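Local coordinates for extracellular solute-binding protein, family 1 (Trichodesmium erythraeum IMS101, PDB 6G7N), which binds ferric iron and probably serves as the solute-binding component of an ABC-type iron uptake transporter, at residues A[81-86]-A[254-259]; A[179-184]-A[211-216]; A[119-124]-A[147-152]. All coordinates share one frame; numbering follows the deposited sequence.

Contact 1 (A[81-86]-A[254-259])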
ATOM      1  N   ASN A  81      10.466  -8.602  14.549  1.00  8.98           N
ATOM      2  CA  ASN A  81      10.618  -9.705  13.642  1.00  9.10           C
ATOM      3  C   ASN A  81       9.588 -10.790  13.879  1.00  9.00           C
ATOM      4  O   ASN A  81       9.104 -11.426  12.936  1.00  9.49           O
ATOM      5  CB  ASN A  81      12.018 -10.269  13.667  1.00  9.49           C
ATOM      6  CG  ASN A  81      13.074  -9.308  13.171  1.00 10.34           C
ATOM      7  OD1 ASN A  81      12.798  -8.339  12.452  1.00 11.52           O
ATOM      8  ND2 ASN A  81      14.314  -9.578  13.566  1.00 12.79           N
ATOM      9  N   ASN A  82       9.282 -11.061  15.145  1.00  9.29           N
ATOM     10  CA  ASN A  82       8.295 -12.089  15.434  1.00  9.46           C
ATOM     11  C   ASN A  82       6.869 -11.652  15.028  1.00  9.19           C
ATOM     12  O   ASN A  82       6.110 -12.458  14.500  1.00  9.91           O
ATOM     13  CB  ASN A  82       8.329 -12.489  16.913  1.00 10.00           C
ATOM     14  CG  ASN A  82       7.348 -13.601  17.192  1.00 12.00           C
ATOM     15  OD1 ASN A  82       7.329 -14.630  16.500  1.00 12.47           O
ATOM     16  ND2 ASN A  82       6.422 -13.335  18.161  1.00 16.21           N
ATOM     17  N   LYS A  83       6.526 -10.410  15.313  1.00  8.90           N
ATOM     18  CA  LYS A  83       5.168  -9.952  15.088  1.00  9.02           C
ATOM     19  C   LYS A  83       4.875  -9.517  13.650  1.00  8.79           C
ATOM     20  O   LYS A  83       3.713  -9.571  13.239  1.00  9.48           O
ATOM     21  CB  LYS A  83       4.812  -8.811  16.058  1.00  9.72           C
ATOM     22  CG  LYS A  83       4.804  -9.245  17.526  1.00 11.13           C
ATOM     23  CD  LYS A  83       3.721 -10.259  17.849  1.00 13.19           C
ATOM     24  CE  LYS A  83       3.691 -10.598  19.318  1.00 15.35           C
ATOM     25  NZ  LYS A  83       2.604 -11.555  19.644  1.00 17.97           N
ATOM     26  N   ILE A  84       5.880  -9.035  12.912  1.00  8.63           N
ATOM     27  CA  ILE A  84       5.662  -8.591  11.528  1.00  8.73           C
ATOM     28  C   ILE A  84       6.037  -9.737  10.613  1.00  8.68           C
ATOM     29  O   ILE A  84       7.169 -10.232  10.650  1.00  8.74           O
ATOM     30  CB  ILE A  84       6.439  -7.326  11.202  1.00  9.01           C
ATOM     31  CG1 ILE A  84       6.069  -6.199  12.157  1.00  9.04           C
ATOM     32  CG2 ILE A  84       6.205  -6.931   9.767  1.00  9.45           C
ATOM     33  CD1 ILE A  84       6.859  -4.930  12.001  1.00 10.14           C
ATOM     34  N   PRO A  85       5.094 -10.194   9.752  1.00  8.82           N
ATOM     35  CA  PRO A  85       5.437 -11.253   8.818  1.00  8.89           C
ATOM     36  C   PRO A  85       6.680 -10.904   8.001  1.00  8.50           C
ATOM     37  O   PRO A  85       6.842  -9.764   7.572  1.00  8.43           O
ATOM     38  CB  PRO A  85       4.181 -11.323   7.906  1.00 10.29           C
ATOM     39  CG  PRO A  85       3.073 -10.781   8.745  1.00 11.67           C
ATOM     40  CD  PRO A  85       3.702  -9.723   9.593  1.00  9.91           C
ATOM     41  N   ALA A  86       7.523 -11.914   7.739  1.00  8.68           N
ATOM     42  CA  ALA A  86       8.778 -11.669   7.041  1.00  8.33           C
ATOM     43  C   ALA A  86       8.602 -10.994   5.691  1.00  8.29           C
ATOM     44  O   ALA A  86       9.429 -10.181   5.292  1.00  8.94           O
ATOM     45  CB  ALA A  86       9.541 -12.969   6.869  1.00  9.27           C
ATOM     46  N   TYR A 254       5.984  -0.461  19.825  1.00 10.62           N
ATOM     47  CA  TYR A 254       4.629  -0.159  20.258  1.00 10.92           C
ATOM     48  C   TYR A 254       3.615  -0.354  19.131  1.00 10.62           C
ATOM     49  O   TYR A 254       2.508  -0.854  19.359  1.00 10.81           O
ATOM     50  CB  TYR A 254       4.592   1.270  20.821  1.00 11.59           C
ATOM     51  CG  TYR A 254       3.187   1.766  20.980  1.00 12.78           C
ATOM     52  CD1 TYR A 254       2.346   1.292  21.978  1.00 15.66           C
ATOM     53  CD2 TYR A 254       2.645   2.653  20.040  1.00 14.48           C
ATOM     54  CE1 TYR A 254       1.017   1.720  22.045  1.00 18.12           C
ATOM     55  CE2 TYR A 254       1.348   3.058  20.100  1.00 17.25           C
ATOM     56  CZ  TYR A 254       0.533   2.591  21.084  1.00 17.38           C
ATOM     57  OH  TYR A 254      -0.800   2.963  21.083  1.00 22.37           O
ATOM     58  N   LEU A 255       3.995   0.002  17.900  1.00 10.40           N
ATOM     59  CA  LEU A 255       3.075  -0.111  16.773  1.00 10.55           C
ATOM     60  C   LEU A 255       2.614  -1.524  16.464  1.00  9.91           C
ATOM     61  O   LEU A 255       1.570  -1.676  15.809  1.00 10.96           O
ATOM     62  CB  LEU A 255       3.657   0.523  15.517  1.00 11.04           C
ATOM     63  CG  LEU A 255       3.786   2.053  15.524  1.00 12.82           C
ATOM     64  CD1 LEU A 255       4.460   2.480  14.226  1.00 14.61           C
ATOM     65  CD2 LEU A 255       2.454   2.733  15.672  1.00 15.21           C
ATOM     66  N   VAL A 256       3.357  -2.552  16.896  1.00  9.82           N
ATOM     67  CA  VAL A 256       2.913  -3.927  16.671  1.00 10.48           C
ATOM     68  C   VAL A 256       2.057  -4.475  17.800  1.00 10.71           C
ATOM     69  O   VAL A 256       1.583  -5.608  17.705  1.00 12.28           O
ATOM     70  CB  VAL A 256       4.047  -4.896  16.301  1.00 11.27           C
ATOM     71  CG1 VAL A 256       4.806  -4.381  15.084  1.00 13.61           C
ATOM     72  CG2 VAL A 256       4.999  -5.161  17.452  1.00 12.66           C
ATOM     73  N   SER A 257       1.853  -3.699  18.867  1.00 10.90           N
ATOM     74  CA  SER A 257       0.963  -4.146  19.925  1.00 12.15           C
ATOM     75  C   SER A 257      -0.473  -4.292  19.386  1.00 11.92           C
ATOM     76  O   SER A 257      -0.869  -3.583  18.459  1.00 12.09           O
ATOM     77  CB  SER A 257       0.998  -3.188  21.116  1.00 12.96           C
ATOM     78  OG  SER A 257       0.414  -1.924  20.806  1.00 13.58           O
ATOM     79  N   PRO A 258      -1.301  -5.152  20.004  1.00 13.26           N
ATOM     80  CA  PRO A 258      -2.662  -5.302  19.471  1.00 14.90           C
ATOM     81  C   PRO A 258      -3.466  -4.012  19.451  1.00 13.84           C
ATOM     82  O   PRO A 258      -4.182  -3.749  18.493  1.00 15.38           O
ATOM     83  CB  PRO A 258      -3.264  -6.372  20.367  1.00 17.23           C
ATOM     84  CG  PRO A 258      -2.064  -7.206  20.732  1.00 18.92           C
ATOM     85  CD  PRO A 258      -0.973  -6.205  20.974  1.00 15.50           C
ATOM     86  N   GLU A 259      -3.329  -3.239  20.520  1.00 14.35           N
ATOM     87  CA  GLU A 259      -4.109  -1.985  20.558  1.00 15.45           C
ATOM     88  C   GLU A 259      -3.687  -0.962  19.455  1.00 13.77           C
ATOM     89  O   GLU A 259      -4.520  -0.329  18.792  1.00 15.80           O
ATOM     90  CB  GLU A 259      -4.004  -1.398  21.971  1.00 19.66           C
TER
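Val256, between helices 245-255 and 258-266 of this periplasmic binding-protein fold, packs on Lys83 and Ile84, where helix 78-83 runs out into a loop. Followed outward, its side chain starts with CB, which lies 4.0 Å from CB of Lys83. Beyond CB the two branches divide the work. CG1 is anti to the carbonyl carbon (chi1 -55°), and in this position it reaches both CG1 and CD1 of Ile84, 3.7 Å from each. CG2 takes the slot between the backbone N and the carbonyl carbon and meets the lysine instead, 3.9 Å from Lys83 CB, with Lys83 CG slightly farther away. The Ile84 and Val256 side chains meet at roughly a right angle, whereas the Lys83 chain bends at chi2 and carries its amine away. The interface is therefore apolar and small, burying 122 Å². Phe98 of strand 96-108 touches both Ile84 and Val256 and closes the cluster from the sheet, while Val274 touches Lys83 and Val256. Right after the valine, Ser257 occupies the N-cap position of helix 258-266. Its OG and its backbone N converge on Tyr254 O, at 2.8 and 3.0 Å, with OG in the carbonyl plane.

Contact 2 (A[179-184]-A[211-216]); sequences AQIKAV and QAVADK
Val213 projects its CG1 methyl from helix 208-216 toward helix 177-186, where it overlaps two successive residues, Ile181 and Lys182. CG1 is 4.0 Å from CG2 of Ile181 and 4.2 Å from CG of Lys182, and these are the closest approaches between the two segments. The torsion explains why one methyl does most of the touching: at chi1 167°, Val213 CG1 stands anti to its own backbone N, and the CA-CB bond already points at the opposite helix. Its second methyl, CG2, is a little farther off, 4.4 Å from Lys182 CG. Both partners lie at about a right angle to the valine, one presenting a branch methyl and the other the base of a long chain.

What the two partners do beyond that touch differs. Ile181 offers its CG2 branch, which is likewise placed anti to the backbone N and is thereby turned to the valine. Lys182, an exposed residue, uses only the start of its chain: beyond CG it is fully extended, so the ammonium end leads away from the valine. With CA atoms of Lys182 and Val213 6.3 Å apart and 132 Å² buried in total, the helices come close through few side chains, and the contacts are between carbon atoms alone, as van der Waals packing.

The pair is completed by helix 196-204, whose Leu202 touches both Ile181 and Val213, making a three-helix apolar cluster. Tyr198 of that helix, an iron ligand, also touches Ile181. On the sheet side, Val184 packs on Val133 of strand 132-133 and its carbonyl O accepts from Asn108 ND2 of strand 96-108. Lys216, at the end of segment 211-216, bonds the backbone of Lys109, so both helices meet strand 96-108 near its end.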
ATOM      1  N   ALA A 179     -11.509   7.475  -8.045  1.00 13.06           N
ATOM      2  CA  ALA A 179     -12.101   7.803  -9.343  1.00 13.12           C
ATOM      3  C   ALA A 179     -12.318   6.551 -10.180  1.00 12.56           C
ATOM      4  O   ALA A 179     -13.302   6.477 -10.926  1.00 13.42           O
ATOM      5  CB  ALA A 179     -11.258   8.815 -10.090  1.00 13.95           C
ATOM      6  N   GLN A 180     -11.432   5.553 -10.056  1.00 12.26           N
ATOM      7  CA  GLN A 180     -11.636   4.317 -10.825  1.00 12.34           C
ATOM      8  C   GLN A 180     -12.858   3.565 -10.292  1.00 12.24           C
ATOM      9  O   GLN A 180     -13.649   3.031 -11.060  1.00 12.79           O
ATOM     10  CB  GLN A 180     -10.393   3.430 -10.812  1.00 12.20           C
ATOM     11  CG  GLN A 180      -9.088   4.134 -11.112  1.00 12.46           C
ATOM     12  CD  GLN A 180      -9.111   5.040 -12.304  1.00 13.29           C
ATOM     13  OE1 GLN A 180      -9.577   4.668 -13.380  1.00 15.08           O
ATOM     14  NE2 GLN A 180      -8.610   6.260 -12.112  1.00 13.80           N
ATOM     15  N   ILE A 181     -12.999   3.519  -8.966  1.00 12.18           N
ATOM     16  CA  ILE A 181     -14.153   2.870  -8.367  1.00 12.02           C
ATOM     17  C   ILE A 181     -15.451   3.551  -8.836  1.00 12.89           C
ATOM     18  O   ILE A 181     -16.429   2.866  -9.197  1.00 14.07           O
ATOM     19  CB  ILE A 181     -14.042   2.864  -6.824  1.00 12.31           C
ATOM     20  CG1 ILE A 181     -12.818   2.040  -6.383  1.00 12.26           C
ATOM     21  CG2 ILE A 181     -15.317   2.336  -6.191  1.00 12.97           C
ATOM     22  CD1 ILE A 181     -12.496   2.151  -4.910  1.00 14.02           C
ATOM     23  N   LYS A 182     -15.461   4.886  -8.823  1.00 12.99           N
ATOM     24  CA  LYS A 182     -16.645   5.603  -9.268  1.00 13.63           C
ATOM     25  C   LYS A 182     -16.936   5.322 -10.762  1.00 14.23           C
ATOM     26  O   LYS A 182     -18.102   5.221 -11.163  1.00 15.70           O
ATOM     27  CB  LYS A 182     -16.500   7.085  -8.997  1.00 14.68           C
ATOM     28  CG  LYS A 182     -16.541   7.420  -7.510  1.00 15.61           C
ATOM     29  CD  LYS A 182     -16.330   8.900  -7.222  1.00 20.13           C
ATOM     30  CE  LYS A 182     -16.343   9.284  -5.750  1.00 23.80           C
ATOM     31  NZ  LYS A 182     -16.007  10.740  -5.579  1.00 30.59           N
ATOM     32  N   ALA A 183     -15.898   5.200 -11.592  1.00 14.15           N
ATOM     33  CA  ALA A 183     -16.056   4.919 -13.015  1.00 15.41           C
ATOM     34  C   ALA A 183     -16.617   3.517 -13.226  1.00 14.66           C
ATOM     35  O   ALA A 183     -17.439   3.300 -14.126  1.00 16.35           O
ATOM     36  CB  ALA A 183     -14.736   5.118 -13.751  1.00 15.44           C
ATOM     37  N   VAL A 184     -16.192   2.557 -12.411  1.00 13.85           N
ATOM     38  CA  VAL A 184     -16.755   1.207 -12.472  1.00 14.27           C
ATOM     39  C   VAL A 184     -18.249   1.215 -12.095  1.00 14.69           C
ATOM     40  O   VAL A 184     -19.082   0.644 -12.801  1.00 16.07           O
ATOM     41  CB  VAL A 184     -15.955   0.242 -11.585  1.00 13.64           C
ATOM     42  CG1 VAL A 184     -16.647  -1.094 -11.431  1.00 14.08           C
ATOM     43  CG2 VAL A 184     -14.549   0.034 -12.149  1.00 14.31           C
ATOM     44  N   GLN A 211     -22.067   5.790  -0.351  1.00 23.08           N
ATOM     45  CA  GLN A 211     -22.641   4.483  -0.048  1.00 27.94           C
ATOM     46  C   GLN A 211     -23.268   3.844  -1.305  1.00 26.19           C
ATOM     47  O   GLN A 211     -23.138   2.641  -1.507  1.00 28.80           O
ATOM     48  CB  GLN A 211     -23.655   4.582   1.122  1.00 30.53           C
ATOM     49  N   ALA A 212     -23.899   4.658  -2.160  1.00 25.21           N
ATOM     50  CA  ALA A 212     -24.523   4.158  -3.389  1.00 25.03           C
ATOM     51  C   ALA A 212     -23.497   3.628  -4.372  1.00 23.58           C
ATOM     52  O   ALA A 212     -23.690   2.567  -4.957  1.00 27.93           O
ATOM     53  CB  ALA A 212     -25.403   5.218  -4.042  1.00 27.11           C
ATOM     54  N   VAL A 213     -22.372   4.331  -4.501  1.00 20.09           N
ATOM     55  CA  VAL A 213     -21.258   3.845  -5.313  1.00 18.22           C
ATOM     56  C   VAL A 213     -20.767   2.525  -4.743  1.00 16.65           C
ATOM     57  O   VAL A 213     -20.595   1.541  -5.477  1.00 17.24           O
ATOM     58  CB  VAL A 213     -20.089   4.877  -5.363  1.00 17.82           C
ATOM     59  CG1 VAL A 213     -18.806   4.263  -5.924  1.00 17.06           C
ATOM     60  CG2 VAL A 213     -20.478   6.081  -6.193  1.00 21.47           C
ATOM     61  N   ALA A 214     -20.535   2.491  -3.434  1.00 16.76           N
ATOM     62  CA  ALA A 214     -19.971   1.293  -2.818  1.00 18.49           C
ATOM     63  C   ALA A 214     -20.838   0.057  -2.986  1.00 20.48           C
ATOM     64  O   ALA A 214     -20.330  -1.027  -3.219  1.00 24.78           O
ATOM     65  CB  ALA A 214     -19.664   1.544  -1.358  1.00 20.82           C
ATOM     66  N   ASP A 215     -22.149   0.241  -2.945  1.00 22.72           N
ATOM     67  CA  ASP A 215     -23.079  -0.865  -3.107  1.00 23.06           C
ATOM     68  C   ASP A 215     -23.076  -1.472  -4.511  1.00 21.44           C
ATOM     69  O   ASP A 215     -23.475  -2.609  -4.664  1.00 23.96           O
ATOM     70  CB  ASP A 215     -24.497  -0.379  -2.820  1.00 28.78           C
ATOM     71  N   LYS A 216     -22.624  -0.700  -5.499  1.00 19.15           N
ATOM     72  CA  LYS A 216     -22.552  -1.125  -6.903  1.00 17.59           C
ATOM     73  C   LYS A 216     -21.258  -1.822  -7.304  1.00 16.32           C
ATOM     74  O   LYS A 216     -21.177  -2.354  -8.429  1.00 16.46           O
ATOM     75  CB  LYS A 216     -22.712   0.083  -7.825  1.00 18.22           C
ATOM     76  CG  LYS A 216     -24.120   0.646  -7.796  1.00 21.27           C
ATOM     77  CD  LYS A 216     -24.231   1.943  -8.563  1.00 24.86           C
ATOM     78  CE  LYS A 216     -25.681   2.387  -8.705  1.00 30.29           C
ATOM     79  NZ  LYS A 216     -26.229   1.793  -9.945  1.00 38.16           N
TER

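Contact 3 (A[119-124]-A[147-152]); sequences TYEDLA and ASLIEI
Leu149 of the long helix 140-167 inserts its CD2 methyl against Tyr120 and Glu121, at the start of a 3-10 turn that opens with an ST motif. The contact thus joins the loop between strands 96-108 and 132-133 to that helix. Apolar contact comes first: CD2 lies 4.4 Å from Tyr120 CB, a loose touch on the root of the tyrosine side chain, not on its ring. The leucine CA-CB bond points at the 119-124 segment. Trp161 of the same helix also touches the Leu149 side chain. The contact is buried but small, at 111 Å².

Next comes a polar atom laid against a hydrocarbon. Glu121 OE2 is 3.6 Å from Leu149 CD2, while OE1 of the same carboxylate is 5.0 Å from that methyl. A bend at chi2 (77°) swings the group toward the helix, and the two side chains meet at an oblique angle.

The carboxylate is held by polar partners outside the two segments. OE2 forms a salt bridge with Arg227 NH1 and a hydrogen bond with His153 NE2, and OE1 bonds Asn223 ND2; this probably favours the charged form. Tyr120 OH is likewise held, by Arg103 O and His230 N.

Finally, the turn is fixed from within. Thr119 OG1 receives Asp122 N at 3.0 Å with an N-H...O angle of 149°, while Thr119 O accepts the same N only weakly, at 3.4 Å.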
ATOM      1  N   THR A 119      -7.300 -14.013 -12.136  1.00 10.96           N
ATOM      2  CA  THR A 119      -5.944 -13.573 -11.892  1.00 10.33           C
ATOM      3  C   THR A 119      -5.684 -12.177 -12.469  1.00 10.51           C
ATOM      4  O   THR A 119      -6.410 -11.687 -13.332  1.00 11.29           O
ATOM      5  CB  THR A 119      -4.941 -14.535 -12.544  1.00 11.17           C
ATOM      6  OG1 THR A 119      -5.180 -14.497 -13.941  1.00 11.60           O
ATOM      7  CG2 THR A 119      -5.113 -15.978 -12.013  1.00 11.88           C
ATOM      8  N   TYR A 120      -4.570 -11.567 -12.049  1.00 10.47           N
ATOM      9  CA  TYR A 120      -4.080 -10.370 -12.701  1.00 10.93           C
ATOM     10  C   TYR A 120      -3.763 -10.672 -14.168  1.00  9.97           C
ATOM     11  O   TYR A 120      -4.025  -9.855 -15.058  1.00 11.07           O
ATOM     12  CB  TYR A 120      -2.805  -9.822 -12.028  1.00 10.49           C
ATOM     13  CG  TYR A 120      -2.994  -9.441 -10.568  1.00  9.80           C
ATOM     14  CD1 TYR A 120      -3.710  -8.321 -10.198  1.00 10.12           C
ATOM     15  CD2 TYR A 120      -2.461 -10.236  -9.560  1.00 10.08           C
ATOM     16  CE1 TYR A 120      -3.894  -7.970  -8.856  1.00  9.52           C
ATOM     17  CE2 TYR A 120      -2.646  -9.921  -8.232  1.00  9.82           C
ATOM     18  CZ  TYR A 120      -3.372  -8.805  -7.873  1.00  9.60           C
ATOM     19  OH  TYR A 120      -3.577  -8.542  -6.528  1.00 10.18           O
ATOM     20  N   GLU A 121      -3.190 -11.847 -14.439  1.00 10.80           N
ATOM     21  CA  GLU A 121      -2.768 -12.216 -15.777  1.00 10.79           C
ATOM     22  C   GLU A 121      -3.936 -12.229 -16.741  1.00 11.03           C
ATOM     23  O   GLU A 121      -3.803 -11.822 -17.901  1.00 11.69           O
ATOM     24  CB  GLU A 121      -2.048 -13.575 -15.744  1.00 12.02           C
ATOM     25  CG  GLU A 121      -0.649 -13.504 -15.096  1.00 12.78           C
ATOM     26  CD  GLU A 121      -0.597 -13.421 -13.560  1.00 11.87           C
ATOM     27  OE1 GLU A 121      -1.618 -13.593 -12.872  1.00 12.86           O
ATOM     28  OE2 GLU A 121       0.535 -13.171 -13.072  1.00 12.81           O
ATOM     29  N   ASP A 122      -5.095 -12.693 -16.281  1.00 10.51           N
ATOM     30  CA  ASP A 122      -6.297 -12.804 -17.106  1.00 11.35           C
ATOM     31  C   ASP A 122      -6.790 -11.456 -17.605  1.00 11.67           C
ATOM     32  O   ASP A 122      -7.527 -11.379 -18.600  1.00 13.01           O
ATOM     33  CB  ASP A 122      -7.396 -13.514 -16.291  1.00 13.09           C
ATOM     34  CG  ASP A 122      -8.787 -13.428 -16.905  1.00 17.36           C
ATOM     35  OD1 ASP A 122      -9.054 -14.307 -17.699  1.00 18.22           O
ATOM     36  OD2 ASP A 122      -9.662 -12.594 -16.506  1.00 19.61           O
ATOM     37  N   LEU A 123      -6.388 -10.362 -16.945  1.00 11.44           N
ATOM     38  CA  LEU A 123      -6.834  -9.030 -17.348  1.00 12.41           C
ATOM     39  C   LEU A 123      -6.279  -8.572 -18.692  1.00 12.57           C
ATOM     40  O   LEU A 123      -6.782  -7.593 -19.252  1.00 13.68           O
ATOM     41  CB  LEU A 123      -6.494  -8.000 -16.267  1.00 13.06           C
ATOM     42  CG  LEU A 123      -7.095  -8.339 -14.904  1.00 14.75           C
ATOM     43  CD1 LEU A 123      -6.682  -7.283 -13.897  1.00 19.02           C
ATOM     44  CD2 LEU A 123      -8.611  -8.454 -15.015  1.00 18.71           C
ATOM     45  N   ALA A 124      -5.295  -9.294 -19.236  1.00 12.29           N
ATOM     46  CA  ALA A 124      -4.790  -9.005 -20.582  1.00 12.95           C
ATOM     47  C   ALA A 124      -5.557  -9.705 -21.685  1.00 13.29           C
ATOM     48  O   ALA A 124      -5.255  -9.475 -22.854  1.00 15.91           O
ATOM     49  CB  ALA A 124      -3.299  -9.381 -20.659  1.00 14.24           C
ATOM     50  N   ALA A 147       5.929  -4.134 -10.934  1.00  9.28           N
ATOM     51  CA  ALA A 147       7.175  -4.717 -10.471  1.00  9.78           C
ATOM     52  C   ALA A 147       6.996  -6.176 -10.049  1.00  9.30           C
ATOM     53  O   ALA A 147       7.825  -7.036 -10.376  1.00 10.01           O
ATOM     54  CB  ALA A 147       7.759  -3.884  -9.339  1.00  9.92           C
ATOM     55  N   SER A 148       5.904  -6.457  -9.324  1.00  9.36           N
ATOM     56  CA  SER A 148       5.647  -7.848  -8.918  1.00  9.59           C
ATOM     57  C   SER A 148       5.482  -8.782 -10.125  1.00  9.43           C
ATOM     58  O   SER A 148       5.927  -9.934 -10.105  1.00 10.26           O
ATOM     59  CB  SER A 148       4.460  -7.930  -7.954  1.00 10.65           C
ATOM     60  OG  SER A 148       3.211  -7.929  -8.590  1.00 11.78           O
ATOM     61  N   LEU A 149       4.825  -8.276 -11.171  1.00  9.37           N
ATOM     62  CA  LEU A 149       4.608  -9.070 -12.384  1.00  9.85           C
ATOM     63  C   LEU A 149       5.908  -9.288 -13.162  1.00  9.80           C
ATOM     64  O   LEU A 149       6.124 -10.363 -13.731  1.00 10.53           O
ATOM     65  CB  LEU A 149       3.524  -8.440 -13.257  1.00 10.32           C
ATOM     66  CG  LEU A 149       2.130  -8.420 -12.621  1.00 11.33           C
ATOM     67  CD1 LEU A 149       1.190  -7.555 -13.435  1.00 14.00           C
ATOM     68  CD2 LEU A 149       1.582  -9.820 -12.467  1.00 14.07           C
ATOM     69  N   ILE A 150       6.802  -8.293 -13.169  1.00  9.42           N
ATOM     70  CA  ILE A 150       8.109  -8.472 -13.779  1.00 10.19           C
ATOM     71  C   ILE A 150       8.940  -9.488 -12.994  1.00 10.36           C
ATOM     72  O   ILE A 150       9.616 -10.334 -13.583  1.00 11.24           O
ATOM     73  CB  ILE A 150       8.859  -7.125 -13.884  1.00 10.69           C
ATOM     74  CG1 ILE A 150       8.132  -6.172 -14.844  1.00 11.26           C
ATOM     75  CG2 ILE A 150      10.302  -7.349 -14.340  1.00 12.08           C
ATOM     76  CD1 ILE A 150       8.614  -4.752 -14.740  1.00 12.51           C
ATOM     77  N   GLU A 151       8.876  -9.430 -11.670  1.00 10.12           N
ATOM     78  CA  GLU A 151       9.570 -10.427 -10.851  1.00 10.77           C
ATOM     79  C   GLU A 151       9.121 -11.843 -11.205  1.00 10.98           C
ATOM     80  O   GLU A 151       9.946 -12.743 -11.322  1.00 13.19           O
ATOM     81  CB  GLU A 151       9.346 -10.131  -9.390  1.00 11.21           C
ATOM     82  CG  GLU A 151       9.917 -11.151  -8.414  1.00 12.86           C
ATOM     83  CD  GLU A 151      11.407 -11.147  -8.217  1.00 14.34           C
ATOM     84  OE1 GLU A 151      12.103 -10.326  -8.845  1.00 17.23           O
ATOM     85  OE2 GLU A 151      11.890 -11.961  -7.390  1.00 15.96           O
ATOM     86  N   ILE A 152       7.808 -12.058 -11.336  1.00 10.70           N
ATOM     87  CA  ILE A 152       7.310 -13.390 -11.672  1.00 11.72           C
ATOM     88  C   ILE A 152       7.677 -13.787 -13.104  1.00 11.22           C
ATOM     89  O   ILE A 152       8.270 -14.840 -13.337  1.00 12.47           O
ATOM     90  CB  ILE A 152       5.783 -13.507 -11.493  1.00 12.36           C
ATOM     91  CG1 ILE A 152       5.328 -13.287 -10.037  1.00 14.23           C
ATOM     92  CG2 ILE A 152       5.279 -14.819 -12.025  1.00 12.38           C
ATOM     93  CD1 ILE A 152       5.770 -14.319  -9.051  1.00 14.58           C
TER

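In the fold
Contacts 1 and 2 lie on opposite sides of the chain's centre, their centres 33 Å apart, whereas contact 3 is 29 Å from contact 1 and 24 Å from contact 2, centre to centre. None touch; the nearest atoms of contacts 2 and 3 are about 11 Å apart. Both are nested within the chain loop closed by contact 1. Strand 96-108 runs past all three, supplying Phe98 to contact 1, Arg103 to contact 3 and Asn108 to Val184 O in segment 179-184 of contact 2; its Arg101 lines the ligand pocket. In contact 2 the Ile181 side chain is about 10 Å from the ferric ion, and helix 140-167 of contact 3 carries the iron ligand Tyr141.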